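Local coordinates for ankyrin repeat domain protein (Legionella pneumophila subsp. pneumophila, PDB 6MCA), which acts as a bacterial effector, with ankyrin repeats and a cysteine protease-like region, that interacts with the host LARP7 component of the 7SK snRNP complex, at residues 189-194 with 347-352; 280-285 with 378-383; 219-224 with 354-359. All blocks are in the same frame, centred on the assembly; numbering follows the deposited sequence. Where two conformers were deposited one is given.

Contact 1 of 3, residues 189-194 with 347-352; sequences EFTVAV and CSWANV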
loop_
_atom_site.group_PDB
_atom_site.type_symbol
_atom_site.label_atom_id
_atom_site.label_comp_id
_atom_site.label_asym_id
_atom_site.label_seq_id
_atom_site.Cartn_x
_atom_site.Cartn_y
_atom_site.Cartn_z
ATOM N N GLU A 189 1.313 3.755 3.150
ATOM C CA GLU A 189 2.017 2.782 3.982
ATOM C C GLU A 189 1.780 1.362 3.485
ATOM O O GLU A 189 2.712 0.543 3.434
ATOM C CB GLU A 189 1.575 2.926 5.438
ATOM C CG GLU A 189 1.634 4.354 5.962
ATOM C CD GLU A 189 1.458 4.434 7.467
ATOM O OE1 GLU A 189 2.341 3.940 8.198
ATOM O OE2 GLU A 189 0.437 4.995 7.917
ATOM N N PHE A 190 0.534 1.055 3.116
ATOM C CA PHE A 190 0.233 -0.230 2.500
ATOM C C PHE A 190 1.067 -0.443 1.245
ATOM O O PHE A 190 1.593 -1.539 1.022
ATOM C CB PHE A 190 -1.260 -0.316 2.174
ATOM C CG PHE A 190 -1.636 -1.510 1.341
ATOM C CD1 PHE A 190 -1.861 -2.741 1.935
ATOM C CD2 PHE A 190 -1.772 -1.400 -0.034
ATOM C CE1 PHE A 190 -2.211 -3.841 1.175
ATOM C CE2 PHE A 190 -2.118 -2.497 -0.800
ATOM C CZ PHE A 190 -2.339 -3.719 -0.194
ATOM N N THR A 191 1.197 0.596 0.415
ATOM C CA THR A 191 1.959 0.464 -0.823
ATOM C C THR A 191 3.431 0.186 -0.540
ATOM O O THR A 191 4.039 -0.675 -1.184
ATOM C CB THR A 191 1.803 1.725 -1.676
ATOM O OG1 THR A 191 0.454 1.816 -2.151
ATOM C CG2 THR A 191 2.744 1.686 -2.868
ATOM N N VAL A 192 4.018 0.898 0.423
ATOM C CA VAL A 192 5.420 0.669 0.768
ATOM C C VAL A 192 5.620 -0.765 1.245
ATOM O O VAL A 192 6.545 -1.468 0.805
ATOM C CB VAL A 192 5.883 1.686 1.827
ATOM C CG1 VAL A 192 7.314 1.399 2.252
ATOM C CG2 VAL A 192 5.758 3.104 1.292
ATOM N N ALA A 193 4.744 -1.224 2.143
ATOM C CA ALA A 193 4.867 -2.581 2.669
ATOM C C ALA A 193 4.729 -3.622 1.561
ATOM O O ALA A 193 5.524 -4.572 1.486
ATOM C CB ALA A 193 3.827 -2.814 3.764
ATOM N N VAL A 194 3.736 -3.452 0.685
ATOM C CA VAL A 194 3.496 -4.449 -0.351
ATOM C C VAL A 194 4.606 -4.427 -1.395
ATOM O O VAL A 194 4.950 -5.471 -1.957
ATOM C CB VAL A 194 2.099 -4.246 -0.973
ATOM C CG1 VAL A 194 2.136 -3.244 -2.120
ATOM C CG2 VAL A 194 1.527 -5.577 -1.436
ATOM N N CYS A 347 -1.276 8.715 -10.109
ATOM C CA CYS A 347 0.076 8.270 -10.417
ATOM C C CYS A 347 0.877 7.872 -9.184
ATOM O O CYS A 347 2.056 7.525 -9.321
ATOM C CB CYS A 347 0.828 9.371 -11.170
ATOM S SG CYS A 347 1.020 10.896 -10.217
ATOM N N SER A 348 0.274 7.916 -7.993
ATOM C CA SER A 348 1.018 7.640 -6.766
ATOM C C SER A 348 1.612 6.236 -6.785
ATOM O O SER A 348 2.793 6.042 -6.459
ATOM C CB SER A 348 0.105 7.825 -5.555
ATOM O OG SER A 348 -0.502 9.105 -5.561
ATOM N N TRP A 349 0.806 5.243 -7.165
ATOM C CA TRP A 349 1.297 3.871 -7.231
ATOM C C TRP A 349 2.474 3.756 -8.189
ATOM O O TRP A 349 3.510 3.175 -7.848
ATOM C CB TRP A 349 0.170 2.927 -7.651
ATOM C CG TRP A 349 0.643 1.531 -7.928
ATOM C CD1 TRP A 349 1.006 1.013 -9.138
ATOM C CD2 TRP A 349 0.810 0.476 -6.973
ATOM N NE1 TRP A 349 1.387 -0.300 -8.995
ATOM C CE2 TRP A 349 1.276 -0.653 -7.675
ATOM C CE3 TRP A 349 0.608 0.376 -5.593
ATOM C CZ2 TRP A 349 1.542 -1.867 -7.046
ATOM C CZ3 TRP A 349 0.875 -0.831 -4.969
ATOM C CH2 TRP A 349 1.336 -1.935 -5.695
ATOM N N ALA A 350 2.332 4.311 -9.396
ATOM C CA ALA A 350 3.414 4.252 -10.373
ATOM C C ALA A 350 4.648 4.993 -9.875
ATOM O O ALA A 350 5.783 4.562 -10.119
ATOM C CB ALA A 350 2.945 4.824 -11.711
ATOM N N ASN A 351 4.446 6.110 -9.171
ATOM C CA ASN A 351 5.576 6.849 -8.617
ATOM C C ASN A 351 6.339 6.006 -7.605
ATOM O O ASN A 351 7.576 6.019 -7.583
ATOM C CB ASN A 351 5.095 8.151 -7.976
ATOM C CG ASN A 351 4.728 9.206 -9.002
ATOM O OD1 ASN A 351 5.072 9.092 -10.177
ATOM N ND2 ASN A 351 4.028 10.244 -8.558
ATOM N N VAL A 352 5.621 5.262 -6.761
ATOM C CA VAL A 352 6.299 4.401 -5.795
ATOM C C VAL A 352 6.993 3.242 -6.504
ATOM O O VAL A 352 8.112 2.859 -6.141
ATOM C CB VAL A 352 5.311 3.905 -4.724
ATOM C CG1 VAL A 352 6.026 3.005 -3.728
ATOM C CG2 VAL A 352 4.671 5.084 -4.009
#
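Thr191 meets both Trp349 and Val352, and its methyl CG2 does most of the work. Thr191 CG2 lies 3.6 Å from Val352 CG1 and 3.7 Å from Trp349 CE3. It therefore fills the angle between the two side chains, which stand one turn apart on their helix. CG2 gets there because it is anti to the backbone N of Thr191. The hydroxyl OG1 sits on the other branch and is hydrogen-bonded to the carbonyl of Ile187, just ahead of helix 188-202, so it is satisfied although buried. Thr191 OG1 still brushes the six-membered part of the indole, 3.7 Å from Trp349 CE3. With CG anti to the backbone N (chi1 172°), the indole of Trp349 swings out to Thr191, though the CB bond itself does not point there. His161 stacks on the indole. In the given conformer Val194 CG1 reaches the ring edge at CH2. Val194 has two deposited conformers, so this touch is less certain.

The packed part is narrow. The segment axes come within 10.7 Å and cross at -36°. The outer sides are looser: Glu189, Ala193 and Ala350 are partly exposed and do not reach across. Glu189 is bonded to His236 instead. Cys347 at the N-terminal end of helix 348-353 recalls the placing of the cysteine in papain-like proteases, consistent with the cysteine protease-like character of this effector.

Contact 2 of 3, residues 280-285 with 378-383; sequences IDRGEN and SLYDEW. With GOL (glycerol), chain D.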
loop_
_atom_site.group_PDB
_atom_site.type_symbol
_atom_site.label_atom_id
_atom_site.label_comp_id
_atom_site.label_asym_id
_atom_site.label_seq_id
_atom_site.Cartn_x
_atom_site.Cartn_y
_atom_site.Cartn_z
ATOM N N ILE A 280 10.859 11.734 -8.570
ATOM C CA ILE A 280 10.031 10.850 -9.376
ATOM C C ILE A 280 8.601 11.355 -9.267
ATOM O O ILE A 280 8.003 11.330 -8.178
ATOM C CB ILE A 280 10.127 9.390 -8.914
ATOM C CG1 ILE A 280 11.588 8.944 -8.834
ATOM C CG2 ILE A 280 9.319 8.489 -9.835
ATOM C CD1 ILE A 280 11.796 7.700 -8.001
ATOM N N ASP A 281 8.057 11.821 -10.392
ATOM C CA ASP A 281 6.663 12.250 -10.479
ATOM C C ASP A 281 6.219 11.991 -11.917
ATOM O O ASP A 281 6.522 12.783 -12.815
ATOM C CB ASP A 281 6.505 13.716 -10.097
ATOM C CG ASP A 281 5.051 14.156 -10.050
ATOM O OD1 ASP A 281 4.158 13.307 -10.262
ATOM O OD2 ASP A 281 4.801 15.354 -9.800
ATOM N N ARG A 282 5.513 10.883 -12.123
ATOM C CA ARG A 282 5.078 10.467 -13.449
ATOM C C ARG A 282 3.747 11.086 -13.858
ATOM O O ARG A 282 3.203 10.719 -14.904
ATOM C CB ARG A 282 4.983 8.941 -13.509
ATOM C CG ARG A 282 6.250 8.234 -13.061
ATOM C CD ARG A 282 6.014 6.750 -12.829
ATOM N NE ARG A 282 5.791 6.027 -14.079
ATOM C CZ ARG A 282 5.847 4.704 -14.194
ATOM N NH1 ARG A 282 5.634 4.129 -15.369
ATOM N NH2 ARG A 282 6.125 3.955 -13.135
ATOM N N GLY A 283 3.217 12.014 -13.065
ATOM C CA GLY A 283 1.939 12.627 -13.366
ATOM C C GLY A 283 2.037 13.850 -14.255
ATOM O O GLY A 283 2.843 13.885 -15.191
ATOM N N GLU A 284 1.217 14.862 -13.957
ATOM C CA GLU A 284 1.149 16.057 -14.797
ATOM C C GLU A 284 2.509 16.738 -14.916
ATOM O O GLU A 284 2.898 17.175 -16.007
ATOM C CB GLU A 284 0.109 17.025 -14.228
ATOM C CG GLU A 284 0.341 18.486 -14.576
ATOM C CD GLU A 284 -0.516 18.955 -15.734
ATOM O OE1 GLU A 284 -1.481 18.245 -16.090
ATOM O OE2 GLU A 284 -0.228 20.037 -16.287
ATOM N N ASN A 285 3.249 16.823 -13.807
ATOM C CA ASN A 285 4.534 17.519 -13.809
ATOM C C ASN A 285 5.497 16.935 -14.837
ATOM O O ASN A 285 6.355 17.657 -15.361
ATOM C CB ASN A 285 5.151 17.470 -12.411
ATOM C CG ASN A 285 6.415 18.302 -12.299
ATOM O OD1 ASN A 285 6.373 19.529 -12.381
ATOM N ND2 ASN A 285 7.547 17.635 -12.104
ATOM N N SER A 378 14.944 -2.569 -17.672
ATOM C CA SER A 378 14.644 -3.964 -17.979
ATOM C C SER A 378 14.260 -4.731 -16.717
ATOM O O SER A 378 13.298 -5.512 -16.720
ATOM C CB SER A 378 15.842 -4.618 -18.667
ATOM O OG SER A 378 15.525 -5.927 -19.109
ATOM N N LEU A 379 14.999 -4.510 -15.627
ATOM C CA LEU A 379 14.677 -5.140 -14.352
ATOM C C LEU A 379 13.307 -4.705 -13.854
ATOM O O LEU A 379 12.542 -5.518 -13.326
ATOM C CB LEU A 379 15.754 -4.796 -13.324
ATOM C CG LEU A 379 15.793 -5.586 -12.018
ATOM C CD1 LEU A 379 16.256 -7.011 -12.269
ATOM C CD2 LEU A 379 16.697 -4.892 -11.012
ATOM N N TYR A 380 12.984 -3.419 -14.013
ATOM C CA TYR A 380 11.682 -2.913 -13.590
ATOM C C TYR A 380 10.553 -3.603 -14.349
ATOM O O TYR A 380 9.562 -4.041 -13.752
ATOM C CB TYR A 380 11.638 -1.396 -13.789
ATOM C CG TYR A 380 10.273 -0.765 -13.643
ATOM C CD1 TYR A 380 9.681 -0.623 -12.395
ATOM C CD2 TYR A 380 9.585 -0.291 -14.752
ATOM C CE1 TYR A 380 8.436 -0.036 -12.258
ATOM C CE2 TYR A 380 8.341 0.296 -14.625
ATOM C CZ TYR A 380 7.771 0.421 -13.377
ATOM O OH TYR A 380 6.532 1.005 -13.247
ATOM N N ASP A 381 10.698 -3.721 -15.672
ATOM C CA ASP A 381 9.673 -4.385 -16.475
ATOM C C ASP A 381 9.529 -5.852 -16.083
ATOM O O ASP A 381 8.410 -6.365 -15.934
ATOM C CB ASP A 381 10.008 -4.260 -17.962
ATOM C CG ASP A 381 9.818 -2.850 -18.484
ATOM O OD1 ASP A 381 8.971 -2.117 -17.931
ATOM O OD2 ASP A 381 10.514 -2.478 -19.453
ATOM N N GLU A 382 10.659 -6.549 -15.920
ATOM C CA GLU A 382 10.612 -7.955 -15.531
ATOM C C GLU A 382 9.921 -8.130 -14.183
ATOM O O GLU A 382 9.070 -9.015 -14.023
ATOM C CB GLU A 382 12.026 -8.536 -15.495
ATOM C CG GLU A 382 12.076 -10.054 -15.472
ATOM C CD GLU A 382 13.277 -10.610 -16.215
ATOM O OE1 GLU A 382 14.119 -9.810 -16.673
ATOM O OE2 GLU A 382 13.376 -11.849 -16.340
ATOM N N TRP A 383 10.261 -7.281 -13.209
ATOM C CA TRP A 383 9.651 -7.363 -11.887
ATOM C C TRP A 383 8.150 -7.106 -11.951
ATOM O O TRP A 383 7.364 -7.825 -11.321
ATOM C CB TRP A 383 10.332 -6.368 -10.945
ATOM C CG TRP A 383 9.603 -6.116 -9.657
ATOM C CD1 TRP A 383 9.186 -7.048 -8.752
ATOM C CD2 TRP A 383 9.217 -4.841 -9.126
ATOM N NE1 TRP A 383 8.560 -6.434 -7.693
ATOM C CE2 TRP A 383 8.567 -5.080 -7.898
ATOM C CE3 TRP A 383 9.356 -3.522 -9.570
ATOM C CZ2 TRP A 383 8.057 -4.049 -7.109
ATOM C CZ3 TRP A 383 8.849 -2.500 -8.786
ATOM C CH2 TRP A 383 8.208 -2.769 -7.570
HETATM C C1 GOL D . 4.171 0.798 -18.783
HETATM O O1 GOL D . 5.314 1.594 -18.726
HETATM C C2 GOL D . 3.527 0.827 -17.375
HETATM O O2 GOL D . 2.304 0.172 -17.353
HETATM C C3 GOL D . 4.567 0.154 -16.444
HETATM O O3 GOL D . 5.053 1.148 -15.596
#
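Arg282 brings its guanidinium edge up to the hydroxyl of Tyr380. Arg282 NH2 donates to Tyr380 OH at 3.0 Å, and the N-H...O angle of 171° makes the bond nearly straight. The oxygen lies only 5° out of the guanidinium plane. The phenol ring is turned 63° from that plane, so the two groups do not stack. The side chains come from opposite directions, Arg282 from a loop and Tyr380 from helix 373-399.

Glycerol, probably from the crystallisation liquor, closes the group. Arg282 NH1 donates to glycerol O3 at 3.0 Å, and glycerol O3 is 2.8 Å from Tyr380 OH in a further hydrogen bond. Ser340 OG also binds the glycerol. The loop follows strand 276-280, the middle strand of the five-stranded antiparallel sheet, so the arginine ties the loop at the end of this strand to helix 373-399. An Asx turn shapes the loop: Gly283 N donates to Asp281 OD1 at 3.2 Å, from above the carboxylate plane.

The guanidinium has further partners. NE is bonded to Ser340 O and NH2 also to Ala350 O, so its rotation is fixed from several sides. The positive charge would probably polarise the tyrosine hydroxyl. The Tyr380 side chain also touches Pro357 and Gln353.

Contact 3 of 3, residues 219-224 with 354-359; sequences HNIMDA and AVVPVA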
loop_
_atom_site.group_PDB
_atom_site.type_symbol
_atom_site.label_atom_id
_atom_site.label_comp_id
_atom_site.label_asym_id
_atom_site.label_seq_id
_atom_site.Cartn_x
_atom_site.Cartn_y
_atom_site.Cartn_z
ATOM N N HIS A 219 18.474 -5.544 -2.532
ATOM C CA HIS A 219 18.483 -5.639 -1.076
ATOM C C HIS A 219 18.558 -4.256 -0.445
ATOM O O HIS A 219 17.734 -3.904 0.410
ATOM C CB HIS A 219 19.654 -6.506 -0.611
ATOM C CG HIS A 219 19.381 -7.977 -0.675
ATOM N ND1 HIS A 219 20.311 -8.887 -1.131
ATOM C CD2 HIS A 219 18.285 -8.696 -0.338
ATOM C CE1 HIS A 219 19.798 -10.103 -1.075
ATOM N NE2 HIS A 219 18.569 -10.014 -0.597
ATOM N N ASN A 220 19.517 -3.442 -0.894
ATOM C CA ASN A 220 19.653 -2.092 -0.356
ATOM C C ASN A 220 18.347 -1.324 -0.497
ATOM O O ASN A 220 17.876 -0.696 0.461
ATOM C CB ASN A 220 20.794 -1.360 -1.060
ATOM C CG ASN A 220 22.146 -1.979 -0.773
ATOM O OD1 ASN A 220 22.372 -2.531 0.303
ATOM N ND2 ASN A 220 23.054 -1.890 -1.738
ATOM N N ILE A 221 17.727 -1.403 -1.679
ATOM C CA ILE A 221 16.448 -0.731 -1.896
ATOM C C ILE A 221 15.447 -1.167 -0.837
ATOM O O ILE A 221 14.801 -0.336 -0.184
ATOM C CB ILE A 221 15.929 -1.009 -3.319
ATOM C CG1 ILE A 221 16.889 -0.423 -4.357
ATOM C CG2 ILE A 221 14.533 -0.438 -3.501
ATOM C CD1 ILE A 221 16.502 -0.726 -5.790
ATOM N N MET A 222 15.344 -2.482 -0.618
ATOM C CA MET A 222 14.437 -2.988 0.406
ATOM C C MET A 222 14.741 -2.352 1.753
ATOM O O MET A 222 13.836 -1.850 2.433
ATOM C CB MET A 222 14.528 -4.513 0.479
ATOM C CG MET A 222 13.975 -5.212 -0.754
ATOM S SD MET A 222 14.317 -6.982 -0.800
ATOM C CE MET A 222 13.465 -7.528 0.679
ATOM N N ASP A 223 16.026 -2.313 2.127
ATOM C CA ASP A 223 16.424 -1.636 3.355
ATOM C C ASP A 223 15.832 -0.235 3.410
ATOM O O ASP A 223 15.142 0.126 4.372
ATOM C CB ASP A 223 17.950 -1.575 3.452
ATOM C CG ASP A 223 18.561 -2.894 3.877
ATOM O OD1 ASP A 223 19.806 -2.976 3.941
ATOM O OD2 ASP A 223 17.801 -3.846 4.151
ATOM N N ALA A 224 16.054 0.547 2.349
ATOM C CA ALA A 224 15.533 1.906 2.314
ATOM C C ALA A 224 14.026 1.909 2.520
ATOM O O ALA A 224 13.503 2.663 3.353
ATOM C CB ALA A 224 15.910 2.576 0.994
ATOM N N ALA A 354 8.295 3.218 -9.486
ATOM C CA ALA A 354 9.475 3.697 -10.199
ATOM C C ALA A 354 10.682 3.898 -9.294
ATOM O O ALA A 354 11.784 4.110 -9.807
ATOM C CB ALA A 354 9.154 5.003 -10.926
ATOM N N VAL A 355 10.507 3.839 -7.971
ATOM C CA VAL A 355 11.633 4.008 -7.057
ATOM C C VAL A 355 12.678 2.920 -7.270
ATOM O O VAL A 355 13.883 3.170 -7.132
ATOM C CB VAL A 355 11.127 4.036 -5.599
ATOM C CG1 VAL A 355 12.277 3.858 -4.618
ATOM C CG2 VAL A 355 10.387 5.333 -5.320
ATOM N N VAL A 356 12.248 1.714 -7.632
ATOM C CA VAL A 356 13.149 0.569 -7.757
ATOM C C VAL A 356 14.174 0.809 -8.866
ATOM O O VAL A 356 15.383 0.783 -8.581
ATOM C CB VAL A 356 12.361 -0.736 -7.975
ATOM C CG1 VAL A 356 13.307 -1.885 -8.288
ATOM C CG2 VAL A 356 11.506 -1.053 -6.755
ATOM N N PRO A 357 13.777 1.057 -10.125
ATOM C CA PRO A 357 14.804 1.299 -11.151
ATOM C C PRO A 357 15.617 2.554 -10.900
ATOM O O PRO A 357 16.817 2.575 -11.201
ATOM C CB PRO A 357 13.992 1.401 -12.451
ATOM C CG PRO A 357 12.642 1.811 -12.018
ATOM C CD PRO A 357 12.419 1.144 -10.698
ATOM N N VAL A 358 15.005 3.597 -10.337
ATOM C CA VAL A 358 15.736 4.832 -10.069
ATOM C C VAL A 358 16.812 4.598 -9.015
ATOM O O VAL A 358 17.967 5.011 -9.183
ATOM C CB VAL A 358 14.764 5.948 -9.648
ATOM C CG1 VAL A 358 15.531 7.190 -9.227
ATOM C CG2 VAL A 358 13.816 6.269 -10.786
ATOM N N ALA A 359 16.452 3.937 -7.911
ATOM C CA ALA A 359 17.433 3.656 -6.867
ATOM C C ALA A 359 18.520 2.714 -7.372
ATOM O O ALA A 359 19.699 2.870 -7.024
ATOM C CB ALA A 359 16.741 3.072 -5.635
#
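Segments 219-224 and 354-359 come closest at Ile221 and Ala359, whose CA atoms are 6.7 Å apart. Such a short separation is possible because Ala359 has only a methyl group to place between the backbones. Ile221 carries nearly all of the contact from its side. Its CG1 lies 3.7 Å from Ala359 CB. The next carbon, Ile221 CD1, is 3.8 Å from the same methyl of Ala359, CB. The alanine is thus touched by two successive carbons of the isoleucine chain.

The chain of Ile221 is extended at chi2 (176°), and this carries CD1 on past the alanine to the preceding turn. There Ile221 CD1 lies 3.4 Å from Val356 O. This is a close approach of a methyl to a carbonyl oxygen, not a hydrogen bond. Val356 CG1 is a looser neighbour, 4.2 Å from Ile221 CD1. Ile221 therefore spans one turn of the partner helix, with a carbonyl and a methyl at one end of its reach and the alanine beside it.

The two helices lie against the five-stranded antiparallel sheet. Ala224 and Val355 both touch Ile258 on strand 256-263, and Ala224 and Ala359 both touch Met256. The contact thus joins two helices packed on an antiparallel sheet, consistent with the cysteine protease-like region.

Within segment 354-359 the backbone bond from Val358 N to Ala354 O is weak, at 3.3 Å, whereas Ala359 N bonds to Val355 O at 2.8 Å. Next to Ile221 in sequence, Asn220 ND2 is hydrogen-bonded to Gln363 OE1, which adds a polar link between the same two helices.

Contacts 1 and 3 are buried and apolar, and contact 2 is only partly buried and polar. The centre of contact 1 lies about 5 Å from the centre of the chain, those of contacts 2 and 3 about 17 and 16 Å. The consecutive helices 348-353 and 355-364 supply one side of contacts 1 and 3, and helices 188-202 and 215-233 supply the other. Contact 2 instead joins a loop at the sheet to helix 373-399. It meets contact 1 through polar atoms, with Asn351 OD1 2.7 Å from Arg282 N, a probable hydrogen bond. Its meeting with contact 3 is apolar: Trp383 CZ3 lies 3.6 Å from Val356 CG2.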